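Local coordinates for nisin biosynthesis protein NisC (Lactococcus lactis subsp. lactis, PDB 2G0D) that cyclises the dehydrated nisin precursor, joining cysteine thiols to dehydrated residues to form the thioether rings of the lantibiotic, with a zinc ion bound in an alpha toroid, at residues Leu42-Leu47 and Ile380-Lys385; Ile235-Glu240 and Ile284-Tyr288; Ser271-Asp275 and Arg314-Asp319; Glu305-Glu309 and Leu341-Phe346. All blocks are in the same frame, centred on the assembly; numbering follows the deposited sequence.

Interaction 1: residues Leu42-Leu47 and Ile380-Lys385; sequences LMLAEL and ILVLSK
Met43 and Leu381 bring the C-terminal part of helix 37-45 against the middle of helix 376-387 in the all-helical toroid of this cyclase. The two segments lie far apart in sequence, so the contact joins the early and late parts of the fold. Their backbones come close: the CA atoms of Met43 and Leu381 are 5.4 Å apart. Leu381 is the main bump. Its branch point CG rests on Met43 CA, and CD2 fits a hollow formed by Leu42 O and Glu46 CG, 3.5 Å from the latter. Met43 lies along Ile380. Its CG stands anti to the backbone N (chi1 168°), which carries CG and SD to Ile380 CG2, with Met43 CG 3.8 Å from Ile380 CG2. SD is also near Ile380 CD1. At the C-terminal end, Leu47 CD2 touches Ser384 CB. One water donates to both Met43 O and Ser384 OG, bridging the two segments.

The buried polar end is well satisfied. Lys385 bends at chi2 and chi3, which brings its chain across Glu46 at about a right angle. Glu46 OE1 also accepts from Phe392 N, and Glu46 OE2 pairs with Thr393 OG1. Lys385 NZ has a further acceptor in Ile390 O. NZ of Lys385 bridges 2.8 Å to Glu46 OE1 from above the carboxylate plane, and it donates to a lone pair of Glu46 O at 3.1 Å, in the carbonyl plane.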
# COMPACT_ATOMS: atom_id res chain seq x y z
N LEU A 42 -9.27 0.03 12.02
CA LEU A 42 -9.04 -1.26 11.30
C LEU A 42 -8.59 -2.40 12.19
O LEU A 42 -9.14 -3.50 12.12
CB LEU A 42 -8.11 -1.11 10.10
CG LEU A 42 -8.76 -0.32 8.95
CD1 LEU A 42 -7.74 0.12 7.92
CD2 LEU A 42 -9.88 -1.16 8.28
N MET A 43 -7.63 -2.12 13.06
CA MET A 43 -7.11 -3.13 13.97
C MET A 43 -8.20 -3.66 14.90
O MET A 43 -8.31 -4.85 15.10
CB MET A 43 -5.95 -2.57 14.79
CG MET A 43 -5.58 -3.50 15.97
SD MET A 43 -4.69 -2.68 17.29
CE MET A 43 -5.99 -1.72 18.02
N LEU A 44 -9.01 -2.77 15.46
CA LEU A 44 -10.06 -3.13 16.42
C LEU A 44 -11.20 -3.88 15.73
O LEU A 44 -11.78 -4.80 16.30
CB LEU A 44 -10.63 -1.88 17.11
CG LEU A 44 -9.82 -1.14 18.19
CD1 LEU A 44 -10.56 0.14 18.64
CD2 LEU A 44 -9.56 -2.01 19.39
N ALA A 45 -11.50 -3.45 14.50
CA ALA A 45 -12.60 -4.01 13.72
C ALA A 45 -12.33 -5.44 13.37
O ALA A 45 -13.24 -6.25 13.32
CB ALA A 45 -12.85 -3.18 12.48
N GLU A 46 -11.07 -5.75 13.12
CA GLU A 46 -10.62 -7.11 12.86
C GLU A 46 -10.65 -8.04 14.06
O GLU A 46 -10.28 -9.21 13.95
CB GLU A 46 -9.20 -7.08 12.31
CG GLU A 46 -9.12 -6.69 10.86
CD GLU A 46 -9.91 -7.61 9.92
OE1 GLU A 46 -10.44 -8.65 10.38
OE2 GLU A 46 -9.99 -7.25 8.72
N LEU A 47 -11.07 -7.53 15.21
CA LEU A 47 -11.06 -8.32 16.43
C LEU A 47 -12.48 -8.71 16.83
O LEU A 47 -12.71 -9.10 17.97
CB LEU A 47 -10.38 -7.53 17.55
CG LEU A 47 -8.92 -7.15 17.37
CD1 LEU A 47 -8.44 -6.42 18.62
CD2 LEU A 47 -8.07 -8.39 17.13
N ILE A 380 -0.12 -6.01 14.95
CA ILE A 380 -1.27 -6.70 15.55
C ILE A 380 -2.25 -7.15 14.46
O ILE A 380 -2.77 -8.25 14.54
CB ILE A 380 -1.98 -5.81 16.62
CG1 ILE A 380 -1.07 -5.65 17.83
CG2 ILE A 380 -3.34 -6.38 17.01
CD1 ILE A 380 -1.43 -4.49 18.78
N LEU A 381 -2.49 -6.30 13.46
CA LEU A 381 -3.35 -6.69 12.35
C LEU A 381 -2.84 -7.96 11.67
O LEU A 381 -3.61 -8.88 11.44
CB LEU A 381 -3.48 -5.58 11.30
CG LEU A 381 -4.68 -4.64 11.51
CD1 LEU A 381 -4.41 -3.27 10.89
CD2 LEU A 381 -5.94 -5.25 10.93
N VAL A 382 -1.55 -7.98 11.34
CA VAL A 382 -0.92 -9.15 10.74
C VAL A 382 -1.14 -10.37 11.62
O VAL A 382 -1.62 -11.41 11.15
CB VAL A 382 0.60 -8.94 10.49
CG1 VAL A 382 1.25 -10.19 9.88
CG2 VAL A 382 0.87 -7.73 9.57
N LEU A 383 -0.80 -10.25 12.91
CA LEU A 383 -0.83 -11.38 13.82
C LEU A 383 -2.26 -11.83 13.98
O LEU A 383 -2.53 -13.01 14.11
CB LEU A 383 -0.24 -10.99 15.20
CG LEU A 383 1.30 -10.86 15.31
CD1 LEU A 383 1.71 -10.11 16.57
CD2 LEU A 383 1.86 -12.28 15.36
N SER A 384 -3.19 -10.89 13.98
CA SER A 384 -4.58 -11.24 14.23
C SER A 384 -5.20 -12.09 13.09
O SER A 384 -6.04 -12.92 13.35
CB SER A 384 -5.42 -9.99 14.54
OG SER A 384 -5.65 -9.22 13.36
N LYS A 385 -4.78 -11.87 11.84
CA LYS A 385 -5.35 -12.63 10.71
C LYS A 385 -4.74 -13.99 10.51
O LYS A 385 -5.32 -14.83 9.82
CB LYS A 385 -5.43 -11.80 9.41
CG LYS A 385 -6.23 -10.47 9.60
CD LYS A 385 -7.75 -10.69 9.86
CE LYS A 385 -8.10 -10.92 11.34
NZ LYS A 385 -9.56 -11.01 11.49
O HOH W 1 -6.22 -6.52 14.63
O HOH W 2 -9.82 -11.62 14.55

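Interaction 2: residues Ile235-Glu240 and Ile284-Tyr288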
# COMPACT_ATOMS: atom_id res chain seq x y z
N ILE A 235 5.97 -1.53 -17.87
CA ILE A 235 6.45 -1.51 -16.49
C ILE A 235 7.19 -2.82 -16.18
O ILE A 235 8.30 -2.79 -15.68
CB ILE A 235 5.31 -1.20 -15.48
CG1 ILE A 235 4.89 0.27 -15.61
CG2 ILE A 235 5.73 -1.54 -14.03
CD1 ILE A 235 3.65 0.64 -14.80
N ILE A 236 6.59 -3.95 -16.52
CA ILE A 236 7.22 -5.23 -16.22
C ILE A 236 8.50 -5.39 -17.04
O ILE A 236 9.52 -5.81 -16.51
CB ILE A 236 6.26 -6.42 -16.40
CG1 ILE A 236 5.11 -6.35 -15.39
CG2 ILE A 236 7.00 -7.75 -16.19
CD1 ILE A 236 3.89 -7.13 -15.80
N PHE A 237 8.44 -5.03 -18.32
CA PHE A 237 9.61 -5.04 -19.21
C PHE A 237 10.77 -4.21 -18.61
O PHE A 237 11.95 -4.61 -18.72
CB PHE A 237 9.22 -4.52 -20.60
CG PHE A 237 10.35 -4.47 -21.61
CD1 PHE A 237 10.49 -5.46 -22.57
CD2 PHE A 237 11.25 -3.40 -21.62
CE1 PHE A 237 11.53 -5.40 -23.54
CE2 PHE A 237 12.29 -3.34 -22.58
CZ PHE A 237 12.42 -4.34 -23.53
N ILE A 238 10.44 -3.09 -17.96
CA ILE A 238 11.46 -2.24 -17.32
C ILE A 238 12.05 -2.93 -16.08
O ILE A 238 13.24 -2.84 -15.82
CB ILE A 238 10.94 -0.81 -16.97
CG1 ILE A 238 10.64 -0.02 -18.26
CG2 ILE A 238 11.97 -0.06 -16.12
CD1 ILE A 238 9.85 1.25 -18.03
N TYR A 239 11.21 -3.63 -15.31
CA TYR A 239 11.73 -4.45 -14.21
C TYR A 239 12.65 -5.55 -14.72
O TYR A 239 13.74 -5.75 -14.17
CB TYR A 239 10.61 -4.96 -13.29
CG TYR A 239 10.26 -3.90 -12.28
CD1 TYR A 239 10.96 -3.80 -11.06
CD2 TYR A 239 9.29 -2.94 -12.57
CE1 TYR A 239 10.67 -2.77 -10.16
CE2 TYR A 239 8.99 -1.93 -11.68
CZ TYR A 239 9.68 -1.85 -10.48
OH TYR A 239 9.36 -0.83 -9.62
N GLU A 240 12.24 -6.24 -15.79
CA GLU A 240 13.03 -7.31 -16.36
C GLU A 240 14.37 -6.80 -16.87
O GLU A 240 15.39 -7.49 -16.73
CB GLU A 240 12.27 -8.02 -17.51
CG GLU A 240 11.15 -8.99 -17.07
CD GLU A 240 11.69 -10.19 -16.27
OE1 GLU A 240 11.95 -11.25 -16.88
OE2 GLU A 240 11.86 -10.05 -15.04
N ILE A 284 8.12 -5.50 -5.03
CA ILE A 284 8.29 -5.76 -6.46
C ILE A 284 7.69 -7.12 -6.85
O ILE A 284 7.13 -7.24 -7.94
CB ILE A 284 9.79 -5.61 -6.89
CG1 ILE A 284 10.21 -4.13 -6.84
CG2 ILE A 284 10.06 -6.25 -8.26
CD1 ILE A 284 11.71 -3.93 -6.68
N SER A 285 7.76 -8.12 -5.97
CA SER A 285 7.19 -9.45 -6.28
C SER A 285 5.68 -9.37 -6.54
O SER A 285 5.15 -10.19 -7.26
CB SER A 285 7.48 -10.48 -5.19
OG SER A 285 6.71 -10.26 -3.99
N LEU A 286 5.01 -8.40 -5.92
CA LEU A 286 3.57 -8.19 -6.15
C LEU A 286 3.28 -7.78 -7.61
O LEU A 286 2.34 -8.27 -8.23
CB LEU A 286 2.99 -7.15 -5.15
CG LEU A 286 2.96 -7.58 -3.66
CD1 LEU A 286 2.56 -6.42 -2.71
CD2 LEU A 286 2.04 -8.74 -3.51
N LEU A 287 4.10 -6.90 -8.16
CA LEU A 287 3.99 -6.56 -9.59
C LEU A 287 4.00 -7.82 -10.47
O LEU A 287 3.18 -7.95 -11.36
CB LEU A 287 5.12 -5.60 -10.02
CG LEU A 287 5.20 -5.32 -11.53
CD1 LEU A 287 3.97 -4.52 -12.04
CD2 LEU A 287 6.49 -4.58 -11.88
N TYR A 288 4.93 -8.73 -10.21
CA TYR A 288 5.10 -9.88 -11.09
C TYR A 288 3.92 -10.85 -10.88
O TYR A 288 3.43 -11.49 -11.82
CB TYR A 288 6.44 -10.56 -10.80
CG TYR A 288 7.65 -9.91 -11.47
CD1 TYR A 288 8.16 -10.42 -12.68
CD2 TYR A 288 8.29 -8.79 -10.91
CE1 TYR A 288 9.26 -9.85 -13.32
CE2 TYR A 288 9.42 -8.21 -11.54
CZ TYR A 288 9.90 -8.76 -12.74
OH TYR A 288 11.00 -8.22 -13.39
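Tyr239 of helix 226-242 reaches toward helix 281-294 and packs against Ile284 and Leu287. The two helical segments run at 126° to each other, with axes 10.9 Å apart at closest approach. Side chains therefore fill the gap in this part of the helical toroid. Leu287 is the central one. Its CG lies anti to the backbone N (chi1 173°), and the turn at chi2 spreads the two methyls over different partners. CD1 lies by Ile236 CG1 and Ile235 CG2. CD2 approaches the Tyr239 ring obliquely, with Leu287 CD2 3.3 Å from Tyr239 CD2. Along CD1 and CE1 of the ring, on the same side of its plane, Ile284 CG1 lies 3.6 Å from Tyr239 CE1, and the CG2 branch of Ile284 meets Tyr239 CD1. The Tyr239 hydroxyl bonds elsewhere, to Met202 O, and Trp252 meets the ring edge-to-face.

Tyr288 sends its ring toward helix 226-242. Its CE1 lies 4.2 Å from Ile236 CG2, and its OH sits by Tyr239 CB. Glu240 places CG beside its own backbone N and then bends at chi2, which turns the carboxylate onto the phenol. Tyr288 OH donates to Glu240 OE2 at 2.6 Å, using the anti lone pair. The carboxylate lies at the ring edge, with its plane 73° from the ring plane.

Glu240 OE2 also forms a salt bridge with Lys303, and OE1 bonds to Tyr299 OH. This chemistry implies a carboxylate shared by several partners, probably kept ionised by the nearby lysine, at the margin of an otherwise apolar interface.

Interaction 3: residues Ser271-Asp275 and Arg314-Asp319; sequences SFIRD and RKLGID
Asp275 and Arg314 form a side-on salt bridge between a loop and the C-terminal end of helix 298-314. Arg314 NH2 donates to Asp275 OD1 at 2.8 Å, nearly straight (176°), in the guanidinium plane. Arg314 NE donates to Asp275 OD2 at 2.8 Å on its syn lone pair. Leu316 N reaches the same OD2 at 2.7 Å, on the anti side. In return, Asp275 N donates to Leu316 O at 2.6 Å.

Outside this core, Arg274 NH2 bonds to Gly317 O at 2.8 Å, with a bent N-H...O angle of 131°. The chain bends at chi3 (-57°), which carries the guanidinium over to the turn. A water accepts a hydrogen bond from Arg274 NE. Leu316 CD2 packs on the Ile273 backbone and CB. A type II beta turn from Lys315 to Ile318 sets Leu316 and Gly317 in place. Gly317 has positive phi, and its CA lies near Phe272 CZ.

Arg274 touches His325, a zinc ligand with Cys278 and Cys324, and its side chain is about 6 Å from the zinc ion. The contact joins the loop leading into helix 281-294 to the loop between helices 298-314 and 327-341. Its Ile318 meets Tyr327, where the latter helix begins.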
# COMPACT_ATOMS: atom_id res chain seq x y z
N SER A 271 24.13 2.10 -2.84
CA SER A 271 24.76 2.01 -1.52
C SER A 271 23.92 1.15 -0.59
O SER A 271 24.46 0.42 0.24
CB SER A 271 24.91 3.40 -0.90
OG SER A 271 26.07 4.05 -1.34
N PHE A 272 22.60 1.25 -0.74
CA PHE A 272 21.66 0.60 0.17
C PHE A 272 20.40 0.17 -0.54
O PHE A 272 19.61 1.00 -0.99
CB PHE A 272 21.27 1.55 1.31
CG PHE A 272 20.42 0.89 2.37
CD1 PHE A 272 21.00 0.11 3.36
CD2 PHE A 272 19.03 1.02 2.35
CE1 PHE A 272 20.22 -0.51 4.33
CE2 PHE A 272 18.24 0.40 3.31
CZ PHE A 272 18.84 -0.37 4.31
N ILE A 273 20.22 -1.13 -0.66
CA ILE A 273 18.96 -1.72 -1.08
C ILE A 273 18.46 -2.50 0.14
O ILE A 273 19.28 -3.01 0.92
CB ILE A 273 19.17 -2.69 -2.26
CG1 ILE A 273 19.83 -1.98 -3.46
CG2 ILE A 273 17.86 -3.38 -2.66
CD1 ILE A 273 20.47 -2.96 -4.44
N ARG A 274 17.15 -2.57 0.31
CA ARG A 274 16.59 -3.34 1.41
C ARG A 274 15.45 -4.22 0.92
O ARG A 274 14.94 -4.01 -0.17
CB ARG A 274 16.15 -2.41 2.54
CG ARG A 274 14.76 -1.81 2.34
CD ARG A 274 14.48 -0.76 3.39
NE ARG A 274 14.59 -1.29 4.76
CZ ARG A 274 14.68 -0.52 5.84
NH1 ARG A 274 14.65 0.80 5.71
NH2 ARG A 274 14.78 -1.06 7.04
N ASP A 275 15.08 -5.24 1.71
CA ASP A 275 13.90 -6.05 1.39
C ASP A 275 12.74 -5.54 2.21
O ASP A 275 12.71 -5.70 3.43
CB ASP A 275 14.14 -7.54 1.66
CG ASP A 275 15.14 -8.16 0.69
OD1 ASP A 275 14.97 -7.99 -0.55
OD2 ASP A 275 16.09 -8.84 1.16
N ARG A 314 16.83 -13.79 2.54
CA ARG A 314 17.86 -12.73 2.70
C ARG A 314 17.54 -11.68 3.79
O ARG A 314 18.39 -11.39 4.64
CB ARG A 314 18.07 -12.03 1.34
CG ARG A 314 19.21 -10.99 1.27
CD ARG A 314 19.30 -10.37 -0.12
NE ARG A 314 17.97 -9.96 -0.60
CZ ARG A 314 17.34 -10.50 -1.65
NH1 ARG A 314 17.92 -11.45 -2.40
NH2 ARG A 314 16.15 -10.07 -1.96
N LYS A 315 16.33 -11.12 3.76
CA LYS A 315 15.87 -10.11 4.72
C LYS A 315 16.81 -8.90 4.79
O LYS A 315 17.13 -8.40 5.86
CB LYS A 315 15.63 -10.68 6.13
CG LYS A 315 14.89 -12.00 6.18
CD LYS A 315 14.44 -12.31 7.59
CE LYS A 315 14.85 -13.68 8.01
NZ LYS A 315 14.30 -14.76 7.18
N LEU A 316 17.22 -8.42 3.63
CA LEU A 316 18.15 -7.30 3.54
C LEU A 316 17.59 -6.04 4.19
O LEU A 316 16.46 -5.62 3.90
CB LEU A 316 18.48 -7.07 2.07
CG LEU A 316 19.66 -6.22 1.68
CD1 LEU A 316 21.00 -6.84 2.15
CD2 LEU A 316 19.61 -6.01 0.17
N GLY A 317 18.37 -5.47 5.11
CA GLY A 317 18.00 -4.27 5.87
C GLY A 317 16.88 -4.41 6.90
O GLY A 317 16.36 -3.40 7.41
N ILE A 318 16.45 -5.64 7.22
CA ILE A 318 15.31 -5.73 8.13
C ILE A 318 15.84 -5.52 9.55
O ILE A 318 16.70 -6.27 10.00
CB ILE A 318 14.52 -7.09 8.00
CG1 ILE A 318 13.69 -7.16 6.72
CG2 ILE A 318 13.62 -7.34 9.25
CD1 ILE A 318 12.41 -6.30 6.68
N ASP A 319 15.31 -4.49 10.25
CA ASP A 319 15.63 -4.27 11.66
C ASP A 319 14.43 -4.04 12.58
O ASP A 319 14.60 -3.61 13.71
CB ASP A 319 16.63 -3.12 11.83
CG ASP A 319 16.14 -1.82 11.23
OD1 ASP A 319 14.94 -1.69 10.89
OD2 ASP A 319 16.98 -0.91 11.09
O HOH W 3 13.95 -3.92 5.03
O HOH W 4 13.71 0.34 9.87

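Interaction 4: residues Glu305-Glu309 and Leu341-Phe346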
# COMPACT_ATOMS: atom_id res chain seq x y z
N GLU A 305 7.33 -15.68 -7.24
CA GLU A 305 7.63 -16.52 -6.09
C GLU A 305 9.11 -16.58 -5.79
O GLU A 305 9.51 -16.56 -4.62
CB GLU A 305 7.12 -17.93 -6.32
CG GLU A 305 5.65 -18.03 -6.24
CD GLU A 305 5.24 -19.44 -5.92
OE1 GLU A 305 5.36 -19.84 -4.72
OE2 GLU A 305 4.82 -20.13 -6.87
N LYS A 306 9.91 -16.68 -6.84
CA LYS A 306 11.36 -16.76 -6.71
C LYS A 306 11.89 -15.47 -6.09
O LYS A 306 12.72 -15.52 -5.20
CB LYS A 306 12.02 -17.05 -8.08
CG LYS A 306 11.75 -18.46 -8.63
CD LYS A 306 12.68 -18.76 -9.81
CE LYS A 306 12.32 -20.01 -10.58
NZ LYS A 306 11.74 -21.13 -9.77
N ILE A 307 11.39 -14.33 -6.57
CA ILE A 307 11.75 -13.01 -6.05
C ILE A 307 11.43 -12.88 -4.55
O ILE A 307 12.26 -12.40 -3.78
CB ILE A 307 11.00 -11.86 -6.78
CG1 ILE A 307 11.40 -11.77 -8.26
CG2 ILE A 307 11.29 -10.49 -6.10
CD1 ILE A 307 10.48 -10.79 -9.05
N LEU A 308 10.24 -13.31 -4.14
CA LEU A 308 9.84 -13.15 -2.75
C LEU A 308 10.66 -14.11 -1.89
O LEU A 308 11.08 -13.77 -0.79
CB LEU A 308 8.34 -13.40 -2.56
CG LEU A 308 7.82 -13.28 -1.10
CD1 LEU A 308 8.18 -11.92 -0.49
CD2 LEU A 308 6.32 -13.56 -1.02
N GLU A 309 10.87 -15.31 -2.41
CA GLU A 309 11.56 -16.36 -1.68
C GLU A 309 13.00 -15.94 -1.41
O GLU A 309 13.52 -16.15 -0.31
CB GLU A 309 11.47 -17.68 -2.44
CG GLU A 309 11.73 -18.89 -1.61
CD GLU A 309 11.56 -20.21 -2.37
OE1 GLU A 309 11.43 -20.22 -3.63
OE2 GLU A 309 11.54 -21.26 -1.68
N LEU A 341 -2.11 -18.53 -4.56
CA LEU A 341 -1.41 -19.59 -5.29
C LEU A 341 -1.46 -20.96 -4.60
O LEU A 341 -1.15 -21.99 -5.22
CB LEU A 341 0.05 -19.16 -5.53
CG LEU A 341 0.27 -17.83 -6.28
CD1 LEU A 341 1.74 -17.63 -6.65
CD2 LEU A 341 -0.56 -17.77 -7.54
N ASN A 342 -1.84 -20.97 -3.33
CA ASN A 342 -1.78 -22.19 -2.54
C ASN A 342 -0.37 -22.74 -2.51
O ASN A 342 -0.16 -23.95 -2.45
CB ASN A 342 -2.77 -23.24 -3.04
CG ASN A 342 -4.20 -22.73 -3.02
OD1 ASN A 342 -4.88 -22.71 -4.06
ND2 ASN A 342 -4.65 -22.29 -1.85
N THR A 343 0.61 -21.84 -2.55
CA THR A 343 2.01 -22.23 -2.45
C THR A 343 2.37 -22.51 -1.00
O THR A 343 1.86 -21.86 -0.10
CB THR A 343 2.95 -21.17 -3.04
OG1 THR A 343 4.30 -21.59 -2.86
CG2 THR A 343 2.76 -19.79 -2.36
N LYS A 344 3.28 -23.47 -0.78
CA LYS A 344 3.76 -23.84 0.55
C LYS A 344 5.15 -23.28 0.80
O LYS A 344 5.71 -23.44 1.89
CB LYS A 344 3.76 -25.37 0.72
CG LYS A 344 2.36 -25.98 0.90
CD LYS A 344 2.41 -27.51 1.03
CE LYS A 344 2.73 -27.96 2.48
NZ LYS A 344 2.68 -29.46 2.68
N LYS A 345 5.70 -22.59 -0.20
CA LYS A 345 7.06 -21.99 -0.14
C LYS A 345 7.38 -21.10 1.06
O LYS A 345 8.55 -20.98 1.45
CB LYS A 345 7.32 -21.18 -1.41
CG LYS A 345 7.62 -22.04 -2.62
CD LYS A 345 7.93 -21.20 -3.85
CE LYS A 345 7.86 -22.07 -5.10
NZ LYS A 345 6.55 -22.83 -5.11
N PHE A 346 6.38 -20.46 1.65
CA PHE A 346 6.63 -19.45 2.68
C PHE A 346 6.12 -19.92 4.03
O PHE A 346 6.00 -19.12 4.99
CB PHE A 346 6.02 -18.11 2.24
CG PHE A 346 6.37 -17.73 0.82
CD1 PHE A 346 7.69 -17.38 0.49
CD2 PHE A 346 5.42 -17.80 -0.18
CE1 PHE A 346 8.05 -17.06 -0.81
CE2 PHE A 346 5.77 -17.47 -1.51
CZ PHE A 346 7.09 -17.12 -1.82
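This is a mixed contact, polar at one end and aromatic at the other, between Glu305, Leu308 and Glu309 on helix 298-314 and the loop that follows helix 327-341. The polar part centres on Glu305, whose side chain points at the loop. Thr343 OG1 donates to Glu305 OE1 at 2.8 Å, on the syn side and slightly out of the carboxylate plane. That hydroxyl also accepts from Lys345 N at 3.2 Å, forming an ST turn. OG1 stands anti to the Thr343 backbone N (chi1 177°), which lets one atom serve both the turn and the glutamate. Lys345 crosses the Glu305 side chain at about a right angle. Its NZ makes a weak bond to Glu305 OE1 at 3.2 Å, as part of a salt bridge. The CD of Lys345 also runs past Glu309 OE1.

The aromatic part is Phe346, at the N-cap position of helix 347-355. Leu308 CD2 sits over one face of the ring in a CH-pi contact, 3.9 Å from the Phe346 ring centroid. Lys345 CB lies over the opposite face. Glu305 O and Glu309 CA meet the ring edge, so the ring is bordered by the helix backbone. Leu341 CD1 adds an apolar touch on Glu305 CG.

Beyond the pair, Leu308 packs on Ile333, Cys334 and Phe337 of helix 327-341, and Phe346 reaches Cys334. Leu341 meets Leu289 of helix 281-294, which places the loop beside three successive helices of the toroid.

How the interactions relate
Interactions 1 and 2 are buried, interaction 4 is partly buried, and interaction 3 lies at the surface. Interactions 2 and 4 touch directly: Tyr288 CD2 packs 3.5 Å from Ile307 CD1, where consecutive helices 281-294 and 298-314 meet. Interaction 3 alternates along the chain with both 2 and 4, and its Arg314 ends the helix that interaction 4 uses. Interaction 1 stands apart, its centre 24 Å or more from the others. Chemistry follows place. Interaction 2 is mostly apolar, while 1 and 4 combine apolar packing with a lysine-glutamate pair. Interaction 3 relies on hydrogen bonds and an arginine-aspartate pair, with a second arginine close to the zinc.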